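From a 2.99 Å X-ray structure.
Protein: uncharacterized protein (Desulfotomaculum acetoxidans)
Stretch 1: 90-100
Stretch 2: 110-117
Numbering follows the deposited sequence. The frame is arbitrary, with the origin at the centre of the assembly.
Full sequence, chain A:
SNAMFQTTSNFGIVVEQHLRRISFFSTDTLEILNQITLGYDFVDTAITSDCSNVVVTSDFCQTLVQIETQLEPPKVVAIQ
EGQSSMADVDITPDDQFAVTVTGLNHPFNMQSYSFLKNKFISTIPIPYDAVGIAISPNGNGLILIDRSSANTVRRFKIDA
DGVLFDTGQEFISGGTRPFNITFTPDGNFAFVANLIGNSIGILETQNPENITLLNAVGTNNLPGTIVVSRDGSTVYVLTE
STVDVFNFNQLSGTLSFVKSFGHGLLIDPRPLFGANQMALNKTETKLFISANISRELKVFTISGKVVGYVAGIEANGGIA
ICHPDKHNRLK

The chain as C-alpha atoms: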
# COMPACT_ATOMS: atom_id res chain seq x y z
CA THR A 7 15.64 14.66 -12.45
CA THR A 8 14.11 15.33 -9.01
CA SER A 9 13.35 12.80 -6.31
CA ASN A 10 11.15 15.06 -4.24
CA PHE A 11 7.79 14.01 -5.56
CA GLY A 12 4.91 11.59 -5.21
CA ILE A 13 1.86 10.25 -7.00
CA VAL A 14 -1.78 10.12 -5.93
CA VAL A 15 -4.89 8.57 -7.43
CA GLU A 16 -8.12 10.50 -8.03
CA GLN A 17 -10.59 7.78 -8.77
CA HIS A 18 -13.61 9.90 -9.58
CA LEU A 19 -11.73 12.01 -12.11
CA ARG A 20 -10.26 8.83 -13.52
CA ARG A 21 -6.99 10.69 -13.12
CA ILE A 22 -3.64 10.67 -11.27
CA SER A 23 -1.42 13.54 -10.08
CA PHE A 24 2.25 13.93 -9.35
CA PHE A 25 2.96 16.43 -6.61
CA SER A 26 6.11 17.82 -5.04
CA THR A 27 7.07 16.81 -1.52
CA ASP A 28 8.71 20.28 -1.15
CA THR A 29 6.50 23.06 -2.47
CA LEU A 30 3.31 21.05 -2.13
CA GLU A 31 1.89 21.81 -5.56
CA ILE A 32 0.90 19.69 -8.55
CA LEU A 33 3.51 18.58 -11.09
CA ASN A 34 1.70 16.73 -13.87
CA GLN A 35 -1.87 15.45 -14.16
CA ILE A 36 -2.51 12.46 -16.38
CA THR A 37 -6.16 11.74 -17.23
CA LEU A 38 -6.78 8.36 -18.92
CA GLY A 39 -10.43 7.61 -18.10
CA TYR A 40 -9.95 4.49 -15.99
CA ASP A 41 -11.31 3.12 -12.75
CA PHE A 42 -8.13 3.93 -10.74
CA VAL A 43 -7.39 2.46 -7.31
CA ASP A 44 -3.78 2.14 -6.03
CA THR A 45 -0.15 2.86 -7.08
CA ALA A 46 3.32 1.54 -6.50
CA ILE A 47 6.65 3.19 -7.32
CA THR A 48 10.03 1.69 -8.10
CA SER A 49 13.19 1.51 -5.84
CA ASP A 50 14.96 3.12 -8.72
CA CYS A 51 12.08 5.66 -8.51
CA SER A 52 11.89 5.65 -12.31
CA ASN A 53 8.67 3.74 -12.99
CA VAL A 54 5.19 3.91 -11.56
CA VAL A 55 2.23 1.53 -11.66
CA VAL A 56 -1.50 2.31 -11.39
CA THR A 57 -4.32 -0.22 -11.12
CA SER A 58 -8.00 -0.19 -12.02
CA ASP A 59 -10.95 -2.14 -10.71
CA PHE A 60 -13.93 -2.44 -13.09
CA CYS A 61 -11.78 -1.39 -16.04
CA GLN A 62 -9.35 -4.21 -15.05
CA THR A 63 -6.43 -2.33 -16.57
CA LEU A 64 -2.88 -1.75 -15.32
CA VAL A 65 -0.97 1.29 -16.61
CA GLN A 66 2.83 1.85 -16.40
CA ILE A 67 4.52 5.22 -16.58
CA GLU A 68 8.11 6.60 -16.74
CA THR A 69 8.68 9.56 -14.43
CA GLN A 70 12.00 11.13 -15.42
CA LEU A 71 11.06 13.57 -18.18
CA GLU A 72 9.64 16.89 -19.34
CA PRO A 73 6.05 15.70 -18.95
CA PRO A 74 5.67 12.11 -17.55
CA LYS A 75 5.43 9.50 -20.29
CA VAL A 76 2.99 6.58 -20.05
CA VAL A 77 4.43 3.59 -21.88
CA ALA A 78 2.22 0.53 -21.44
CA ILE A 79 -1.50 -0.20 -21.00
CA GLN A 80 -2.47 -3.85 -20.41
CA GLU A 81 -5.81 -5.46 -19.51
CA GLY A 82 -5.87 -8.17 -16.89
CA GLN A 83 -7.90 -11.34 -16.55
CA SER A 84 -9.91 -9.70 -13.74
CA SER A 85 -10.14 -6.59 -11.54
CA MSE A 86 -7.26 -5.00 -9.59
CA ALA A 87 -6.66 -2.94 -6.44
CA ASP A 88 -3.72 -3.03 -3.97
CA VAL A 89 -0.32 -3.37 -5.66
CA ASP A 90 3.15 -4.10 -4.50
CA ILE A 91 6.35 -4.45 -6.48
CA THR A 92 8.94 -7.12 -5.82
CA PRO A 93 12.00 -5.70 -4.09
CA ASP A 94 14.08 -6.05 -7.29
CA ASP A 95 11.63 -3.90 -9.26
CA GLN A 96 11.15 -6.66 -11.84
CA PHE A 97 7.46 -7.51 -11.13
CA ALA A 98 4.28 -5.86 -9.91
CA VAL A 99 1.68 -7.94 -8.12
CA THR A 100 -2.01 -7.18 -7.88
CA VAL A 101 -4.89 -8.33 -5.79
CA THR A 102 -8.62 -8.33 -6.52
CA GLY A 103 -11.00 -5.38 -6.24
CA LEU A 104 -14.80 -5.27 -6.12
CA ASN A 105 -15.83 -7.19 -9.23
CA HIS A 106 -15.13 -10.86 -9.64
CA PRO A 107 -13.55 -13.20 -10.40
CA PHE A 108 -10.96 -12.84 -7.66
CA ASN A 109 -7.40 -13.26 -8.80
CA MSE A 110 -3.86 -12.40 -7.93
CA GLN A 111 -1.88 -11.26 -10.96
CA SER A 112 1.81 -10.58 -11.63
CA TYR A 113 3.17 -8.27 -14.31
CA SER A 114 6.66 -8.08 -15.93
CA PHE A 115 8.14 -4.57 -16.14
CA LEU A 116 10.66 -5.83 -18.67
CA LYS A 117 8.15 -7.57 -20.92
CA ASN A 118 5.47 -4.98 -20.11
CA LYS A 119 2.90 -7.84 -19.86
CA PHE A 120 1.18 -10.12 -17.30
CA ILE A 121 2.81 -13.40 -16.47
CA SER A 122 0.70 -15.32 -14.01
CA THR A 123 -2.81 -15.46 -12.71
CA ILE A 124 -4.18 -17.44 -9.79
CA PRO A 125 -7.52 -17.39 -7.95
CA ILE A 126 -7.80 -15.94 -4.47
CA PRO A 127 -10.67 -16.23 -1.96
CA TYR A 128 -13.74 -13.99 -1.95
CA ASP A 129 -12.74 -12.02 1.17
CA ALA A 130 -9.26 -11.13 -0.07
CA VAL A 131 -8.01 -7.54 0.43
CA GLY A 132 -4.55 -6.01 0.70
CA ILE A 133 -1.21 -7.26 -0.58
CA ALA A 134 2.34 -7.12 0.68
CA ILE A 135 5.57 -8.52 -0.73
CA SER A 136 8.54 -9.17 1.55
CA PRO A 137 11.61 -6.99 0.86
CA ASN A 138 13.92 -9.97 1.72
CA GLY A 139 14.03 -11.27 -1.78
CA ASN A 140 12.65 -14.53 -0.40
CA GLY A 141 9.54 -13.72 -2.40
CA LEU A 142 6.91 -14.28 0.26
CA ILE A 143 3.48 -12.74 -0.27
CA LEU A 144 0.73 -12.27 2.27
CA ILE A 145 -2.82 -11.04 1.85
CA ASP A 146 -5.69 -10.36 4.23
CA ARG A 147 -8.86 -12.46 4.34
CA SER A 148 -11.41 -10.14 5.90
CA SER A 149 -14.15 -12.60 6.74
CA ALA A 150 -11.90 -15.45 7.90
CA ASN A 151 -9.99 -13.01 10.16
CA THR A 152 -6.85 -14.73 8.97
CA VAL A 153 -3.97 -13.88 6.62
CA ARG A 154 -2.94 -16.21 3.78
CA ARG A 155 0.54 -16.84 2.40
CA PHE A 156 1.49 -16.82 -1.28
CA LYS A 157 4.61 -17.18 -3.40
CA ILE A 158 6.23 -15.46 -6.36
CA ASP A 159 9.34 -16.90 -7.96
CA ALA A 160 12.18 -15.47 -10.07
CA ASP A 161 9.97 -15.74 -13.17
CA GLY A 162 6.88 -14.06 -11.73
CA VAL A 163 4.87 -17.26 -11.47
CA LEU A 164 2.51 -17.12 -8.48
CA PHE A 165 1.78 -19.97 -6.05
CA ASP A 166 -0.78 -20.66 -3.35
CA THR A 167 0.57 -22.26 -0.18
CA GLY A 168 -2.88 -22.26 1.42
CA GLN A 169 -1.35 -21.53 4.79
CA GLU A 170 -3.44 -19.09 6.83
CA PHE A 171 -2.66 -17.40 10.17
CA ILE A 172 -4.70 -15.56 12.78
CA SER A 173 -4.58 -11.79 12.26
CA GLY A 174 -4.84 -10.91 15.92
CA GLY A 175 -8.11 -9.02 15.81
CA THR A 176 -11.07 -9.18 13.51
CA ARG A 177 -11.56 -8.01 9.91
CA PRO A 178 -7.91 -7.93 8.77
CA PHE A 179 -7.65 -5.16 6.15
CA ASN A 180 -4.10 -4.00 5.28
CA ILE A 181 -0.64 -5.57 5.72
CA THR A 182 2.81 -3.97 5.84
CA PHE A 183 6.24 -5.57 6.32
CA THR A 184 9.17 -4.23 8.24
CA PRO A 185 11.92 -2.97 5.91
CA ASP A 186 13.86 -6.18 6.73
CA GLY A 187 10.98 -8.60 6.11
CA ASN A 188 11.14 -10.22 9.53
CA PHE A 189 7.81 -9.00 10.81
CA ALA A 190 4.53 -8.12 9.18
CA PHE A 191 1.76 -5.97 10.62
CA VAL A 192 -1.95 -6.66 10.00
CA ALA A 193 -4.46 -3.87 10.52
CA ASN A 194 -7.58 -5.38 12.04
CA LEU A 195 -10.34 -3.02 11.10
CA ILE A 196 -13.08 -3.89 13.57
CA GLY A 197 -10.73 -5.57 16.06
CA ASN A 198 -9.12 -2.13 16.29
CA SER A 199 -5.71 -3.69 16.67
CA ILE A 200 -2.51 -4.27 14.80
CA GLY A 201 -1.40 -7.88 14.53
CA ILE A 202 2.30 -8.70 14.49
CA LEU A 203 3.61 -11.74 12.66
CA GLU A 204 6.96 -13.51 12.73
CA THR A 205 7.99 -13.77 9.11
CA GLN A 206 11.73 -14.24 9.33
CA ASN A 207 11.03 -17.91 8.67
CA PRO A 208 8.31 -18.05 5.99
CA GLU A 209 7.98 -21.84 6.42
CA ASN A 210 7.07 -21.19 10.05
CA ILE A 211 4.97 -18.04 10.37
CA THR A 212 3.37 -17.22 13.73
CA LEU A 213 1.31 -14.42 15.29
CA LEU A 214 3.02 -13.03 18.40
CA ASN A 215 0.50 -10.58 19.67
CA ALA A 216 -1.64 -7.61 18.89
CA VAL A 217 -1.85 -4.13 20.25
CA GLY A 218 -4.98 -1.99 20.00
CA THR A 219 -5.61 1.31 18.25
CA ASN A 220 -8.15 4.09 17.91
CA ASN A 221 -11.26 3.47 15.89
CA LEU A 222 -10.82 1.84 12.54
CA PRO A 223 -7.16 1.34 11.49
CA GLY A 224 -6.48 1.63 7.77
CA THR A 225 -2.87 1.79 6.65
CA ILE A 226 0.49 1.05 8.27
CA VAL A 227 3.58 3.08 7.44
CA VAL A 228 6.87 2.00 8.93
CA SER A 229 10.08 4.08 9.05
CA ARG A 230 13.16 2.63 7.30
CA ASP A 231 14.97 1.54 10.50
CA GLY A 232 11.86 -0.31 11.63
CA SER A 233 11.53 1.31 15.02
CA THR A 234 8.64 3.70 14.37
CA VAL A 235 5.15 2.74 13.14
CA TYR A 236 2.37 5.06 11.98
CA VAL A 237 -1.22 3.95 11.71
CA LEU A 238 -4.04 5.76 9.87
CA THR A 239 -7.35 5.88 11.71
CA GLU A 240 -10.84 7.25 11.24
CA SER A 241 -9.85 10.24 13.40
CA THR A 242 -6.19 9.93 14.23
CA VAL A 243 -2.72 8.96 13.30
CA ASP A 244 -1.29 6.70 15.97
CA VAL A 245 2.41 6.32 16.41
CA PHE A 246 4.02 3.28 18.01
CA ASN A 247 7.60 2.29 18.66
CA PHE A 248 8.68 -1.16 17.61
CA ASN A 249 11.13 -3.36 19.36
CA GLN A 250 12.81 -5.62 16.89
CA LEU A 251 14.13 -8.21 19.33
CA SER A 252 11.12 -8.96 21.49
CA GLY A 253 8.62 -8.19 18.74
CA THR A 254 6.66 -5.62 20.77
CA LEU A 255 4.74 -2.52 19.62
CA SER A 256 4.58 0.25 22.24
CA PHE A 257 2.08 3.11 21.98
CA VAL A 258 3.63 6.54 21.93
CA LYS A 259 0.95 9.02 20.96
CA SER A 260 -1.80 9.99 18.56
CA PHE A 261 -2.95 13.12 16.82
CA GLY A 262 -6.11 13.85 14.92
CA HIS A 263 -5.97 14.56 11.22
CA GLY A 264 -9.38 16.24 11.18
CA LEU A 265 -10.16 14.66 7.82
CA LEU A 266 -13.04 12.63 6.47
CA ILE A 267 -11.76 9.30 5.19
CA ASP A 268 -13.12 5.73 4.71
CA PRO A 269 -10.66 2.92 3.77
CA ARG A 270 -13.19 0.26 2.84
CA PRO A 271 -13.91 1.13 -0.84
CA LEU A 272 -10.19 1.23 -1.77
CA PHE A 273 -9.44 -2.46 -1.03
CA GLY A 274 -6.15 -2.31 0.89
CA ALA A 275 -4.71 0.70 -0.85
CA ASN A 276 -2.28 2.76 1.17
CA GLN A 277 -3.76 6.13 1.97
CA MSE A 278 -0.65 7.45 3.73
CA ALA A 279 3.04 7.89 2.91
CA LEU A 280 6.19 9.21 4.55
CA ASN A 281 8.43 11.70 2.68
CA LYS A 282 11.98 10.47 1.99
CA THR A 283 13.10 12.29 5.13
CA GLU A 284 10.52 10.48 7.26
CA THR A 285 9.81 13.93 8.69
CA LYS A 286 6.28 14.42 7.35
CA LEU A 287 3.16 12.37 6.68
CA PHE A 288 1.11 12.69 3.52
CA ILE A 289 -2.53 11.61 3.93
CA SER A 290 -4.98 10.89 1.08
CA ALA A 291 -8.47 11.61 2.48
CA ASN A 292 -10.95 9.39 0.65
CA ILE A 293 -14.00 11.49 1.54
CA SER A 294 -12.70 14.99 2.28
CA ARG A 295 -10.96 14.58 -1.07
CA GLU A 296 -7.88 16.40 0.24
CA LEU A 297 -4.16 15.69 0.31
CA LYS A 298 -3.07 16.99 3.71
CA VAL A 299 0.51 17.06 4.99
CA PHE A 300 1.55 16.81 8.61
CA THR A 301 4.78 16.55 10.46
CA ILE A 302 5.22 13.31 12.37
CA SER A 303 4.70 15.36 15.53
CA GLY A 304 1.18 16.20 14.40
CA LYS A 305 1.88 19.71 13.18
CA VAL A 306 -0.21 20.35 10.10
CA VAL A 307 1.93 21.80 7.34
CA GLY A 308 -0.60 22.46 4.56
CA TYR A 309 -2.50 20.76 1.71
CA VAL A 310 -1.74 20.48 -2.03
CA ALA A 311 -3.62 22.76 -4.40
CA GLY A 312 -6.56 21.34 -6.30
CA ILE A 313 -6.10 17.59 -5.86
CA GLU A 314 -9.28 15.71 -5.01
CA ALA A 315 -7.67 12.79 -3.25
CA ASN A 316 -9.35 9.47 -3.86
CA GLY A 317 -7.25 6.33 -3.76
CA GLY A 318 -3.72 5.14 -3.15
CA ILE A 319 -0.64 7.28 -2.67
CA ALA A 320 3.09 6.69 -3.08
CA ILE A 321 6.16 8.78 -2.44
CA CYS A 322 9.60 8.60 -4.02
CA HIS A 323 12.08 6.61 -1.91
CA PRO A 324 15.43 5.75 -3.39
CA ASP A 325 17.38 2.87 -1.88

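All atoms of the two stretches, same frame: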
# COMPACT_ATOMS: atom_id res chain seq x y z
N ASP A 90 1.78 -4.23 -4.97
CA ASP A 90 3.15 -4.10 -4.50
C ASP A 90 4.08 -4.53 -5.62
O ASP A 90 3.68 -5.26 -6.51
CB ASP A 90 3.40 -4.96 -3.27
CG ASP A 90 4.33 -4.28 -2.27
OD1 ASP A 90 4.49 -3.04 -2.38
OD2 ASP A 90 4.88 -4.97 -1.38
N ILE A 91 5.31 -4.04 -5.56
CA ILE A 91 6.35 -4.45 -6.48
C ILE A 91 7.33 -5.33 -5.72
O ILE A 91 7.54 -5.13 -4.53
CB ILE A 91 7.12 -3.25 -7.00
CG1 ILE A 91 6.23 -2.01 -6.93
CG2 ILE A 91 7.62 -3.53 -8.40
CD1 ILE A 91 6.06 -1.26 -8.23
N THR A 92 7.91 -6.30 -6.41
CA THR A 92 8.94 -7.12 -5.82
C THR A 92 10.10 -6.21 -5.50
O THR A 92 10.20 -5.13 -6.09
CB THR A 92 9.39 -8.18 -6.79
OG1 THR A 92 9.64 -7.57 -8.06
CG2 THR A 92 8.33 -9.22 -6.96
N PRO A 93 10.99 -6.64 -4.59
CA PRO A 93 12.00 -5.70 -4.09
C PRO A 93 13.02 -5.37 -5.19
O PRO A 93 13.63 -4.30 -5.14
CB PRO A 93 12.67 -6.48 -2.97
CG PRO A 93 12.28 -7.93 -3.18
CD PRO A 93 11.41 -8.04 -4.37
N ASP A 94 13.19 -6.27 -6.16
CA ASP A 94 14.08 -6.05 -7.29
C ASP A 94 13.47 -5.23 -8.44
O ASP A 94 14.10 -5.04 -9.47
CB ASP A 94 14.61 -7.38 -7.84
CG ASP A 94 13.52 -8.23 -8.45
OD1 ASP A 94 12.44 -7.68 -8.78
OD2 ASP A 94 13.74 -9.45 -8.60
N ASP A 95 12.24 -4.77 -8.27
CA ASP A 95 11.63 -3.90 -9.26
C ASP A 95 11.27 -4.61 -10.57
O ASP A 95 10.87 -3.98 -11.53
CB ASP A 95 12.57 -2.73 -9.57
CG ASP A 95 12.64 -1.71 -8.44
OD1 ASP A 95 11.61 -1.38 -7.83
OD2 ASP A 95 13.76 -1.21 -8.17
N GLN A 96 11.42 -5.93 -10.61
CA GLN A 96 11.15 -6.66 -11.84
C GLN A 96 9.65 -6.91 -12.09
O GLN A 96 9.19 -6.81 -13.22
CB GLN A 96 11.93 -7.98 -11.87
CG GLN A 96 11.86 -8.75 -13.18
CD GLN A 96 12.83 -9.94 -13.21
OE1 GLN A 96 13.64 -10.12 -12.30
NE2 GLN A 96 12.74 -10.75 -14.27
N PHE A 97 8.90 -7.21 -11.03
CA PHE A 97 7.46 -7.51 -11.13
C PHE A 97 6.56 -6.67 -10.24
O PHE A 97 6.97 -6.21 -9.17
CB PHE A 97 7.18 -8.96 -10.76
CG PHE A 97 7.87 -9.94 -11.62
CD1 PHE A 97 7.40 -10.21 -12.89
CD2 PHE A 97 9.00 -10.59 -11.17
CE1 PHE A 97 8.05 -11.11 -13.68
CE2 PHE A 97 9.65 -11.50 -11.97
CZ PHE A 97 9.18 -11.76 -13.22
N ALA A 98 5.32 -6.51 -10.68
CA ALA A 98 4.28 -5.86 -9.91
C ALA A 98 3.23 -6.90 -9.66
O ALA A 98 2.91 -7.67 -10.56
CB ALA A 98 3.67 -4.71 -10.68
N VAL A 99 2.69 -6.95 -8.44
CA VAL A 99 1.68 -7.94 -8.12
C VAL A 99 0.40 -7.30 -7.61
O VAL A 99 0.44 -6.37 -6.80
CB VAL A 99 2.17 -8.97 -7.11
CG1 VAL A 99 1.10 -9.98 -6.89
CG2 VAL A 99 3.41 -9.66 -7.62
N THR A 100 -0.72 -7.81 -8.11
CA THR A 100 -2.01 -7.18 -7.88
C THR A 100 -3.03 -8.12 -7.28
O THR A 100 -3.07 -9.31 -7.57
CB THR A 100 -2.61 -6.67 -9.18
OG1 THR A 100 -1.56 -6.35 -10.09
CG2 THR A 100 -3.45 -5.44 -8.93
N MSE A 110 -5.12 -13.08 -8.12
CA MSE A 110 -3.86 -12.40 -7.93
C MSE A 110 -3.10 -12.46 -9.24
O MSE A 110 -3.06 -13.50 -9.88
CB MSE A 110 -3.06 -13.05 -6.82
CG MSE A 110 -1.61 -12.65 -6.79
SE MSE A 110 -0.64 -13.41 -5.29
CE MSE A 110 -1.68 -12.52 -3.91
N GLN A 111 -2.50 -11.35 -9.65
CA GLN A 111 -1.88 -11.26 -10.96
C GLN A 111 -0.53 -10.58 -10.87
O GLN A 111 -0.41 -9.54 -10.21
CB GLN A 111 -2.76 -10.42 -11.89
CG GLN A 111 -4.22 -10.86 -11.97
CD GLN A 111 -4.94 -10.20 -13.13
OE1 GLN A 111 -4.84 -10.66 -14.26
NE2 GLN A 111 -5.62 -9.10 -12.86
N SER A 112 0.47 -11.17 -11.52
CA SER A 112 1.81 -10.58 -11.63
C SER A 112 2.09 -10.05 -13.02
O SER A 112 1.58 -10.56 -14.00
CB SER A 112 2.90 -11.58 -11.27
OG SER A 112 3.06 -12.50 -12.33
N TYR A 113 2.95 -9.04 -13.09
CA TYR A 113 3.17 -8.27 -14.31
C TYR A 113 4.65 -7.95 -14.49
O TYR A 113 5.27 -7.38 -13.59
CB TYR A 113 2.34 -6.99 -14.18
CG TYR A 113 2.69 -5.89 -15.13
CD1 TYR A 113 2.08 -5.79 -16.38
CD2 TYR A 113 3.61 -4.92 -14.78
CE1 TYR A 113 2.39 -4.77 -17.25
CE2 TYR A 113 3.93 -3.88 -15.65
CZ TYR A 113 3.32 -3.81 -16.88
OH TYR A 113 3.64 -2.78 -17.74
N SER A 114 5.23 -8.33 -15.64
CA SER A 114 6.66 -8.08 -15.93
C SER A 114 6.95 -6.68 -16.45
O SER A 114 6.46 -6.29 -17.49
CB SER A 114 7.21 -9.11 -16.92
OG SER A 114 8.62 -8.96 -17.09
N PHE A 115 7.78 -5.92 -15.73
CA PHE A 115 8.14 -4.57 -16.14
C PHE A 115 9.04 -4.58 -17.37
O PHE A 115 9.10 -3.60 -18.12
CB PHE A 115 8.92 -3.89 -15.02
CG PHE A 115 8.06 -3.18 -14.01
CD1 PHE A 115 7.80 -1.83 -14.14
CD2 PHE A 115 7.56 -3.86 -12.92
CE1 PHE A 115 7.03 -1.17 -13.20
CE2 PHE A 115 6.79 -3.21 -11.97
CZ PHE A 115 6.52 -1.86 -12.12
N LEU A 116 9.75 -5.68 -17.54
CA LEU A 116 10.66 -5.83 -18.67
C LEU A 116 9.84 -6.11 -19.92
O LEU A 116 9.98 -5.43 -20.94
CB LEU A 116 11.63 -6.97 -18.40
CG LEU A 116 11.78 -7.29 -16.91
CD1 LEU A 116 12.05 -8.77 -16.69
CD2 LEU A 116 12.85 -6.43 -16.24
N LYS A 117 8.97 -7.11 -19.81
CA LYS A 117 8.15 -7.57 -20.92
C LYS A 117 6.91 -6.71 -21.09
O LYS A 117 6.22 -6.79 -22.11
CB LYS A 117 7.74 -9.03 -20.73
CG LYS A 117 8.89 -9.94 -20.31
CD LYS A 117 8.55 -11.40 -20.57
CE LYS A 117 9.66 -12.09 -21.35
NZ LYS A 117 9.18 -13.28 -22.12

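What joins the two stretches along most of their length? Strand 97-100 lies beside strand 110-114 and runs nearly antiparallel to it, the directions differing by 161°, and the backbones knit together in two closed pairs. Ala 98 N donates to Tyr 113 O at 3.0 Å, and Tyr 113 N returns the bond to Ala 98 O at 2.9 Å. Two residues further on, Thr 100 N reaches Gln 111 O at 2.7 Å, while Gln 111 N meets Thr 100 O at 3.0 Å. Between these pairs the chains draw in closely, to 4.4 Å between Val 99 CA and Ser 112 CA, and alpha hydrogens turn toward the facing carbonyls: Val 99 CA stands 3.4 Å from Gln 111 O, and Ser 112 CA 3.3 Å from Ala 98 O.

How does the seam end beyond the strands? One more backbone bond, from Phe 115 N to Gln 96 O at 3.0 Å and almost straight, carries the pairing past the last bridge. In stretch 1, a type I turn from Thr 92 to Asp 95 leads the chain toward its strand. Asp 94 OD1 accepts from Gln 96 N at 2.7 Å, and Phe 97 N donates to Thr 92 OG1 at 3.1 Å, so two side chains of the loop tie down the backbone on which Gln 96 offers its carbonyl.

Which bump fills which hollow? The main bump is Phe 115, whose CA-to-CB bond points toward stretch 1 and which has more area covered across the contact than any other residue here. Its ring enters a hollow lined by Ile 91, Asp 95 and Ala 98. The CE2 atom of Phe 115 lies 3.7 Å from Ile 91 CG2 and also 3.7 Å from Ala 98 CB, while its CD2 comes within 3.6 Å of Asp 95 O. The edge of the ring faces Gln 96 O and Phe 97 C. An apolar ring suits a place where two of its neighbours are the methyls Ile 91 CG2 and Ala 98 CB. Ala 98 CB is also 4.1 Å from Tyr 113 CD2, although the tyrosine's end leads away to a hydroxyl bonded elsewhere in the structure.

What packs on the sheet's other face? There Phe 97 and Val 99 stand beside Ser 114 and Ser 112, large apolar groups next to short ones. The Phe 97 ring packs against Ser 114, with CD1 3.8 Å from Ser 114 CA and CE1 3.9 Å from Ser 114 CB. Val 99 extends CG1 to 3.8 Å from CG of Met 110, a selenomethionine, and its CG2 is 4.2 Å from Ser 112 CB. These residues are buried, and the two stretches together bury 603 Å² against each other. At the exposed end, Gln 96 is extended, both chi1 and chi2 being t, and its NE2 comes 3.2 Å from CD1 of the poorly ordered Leu 116.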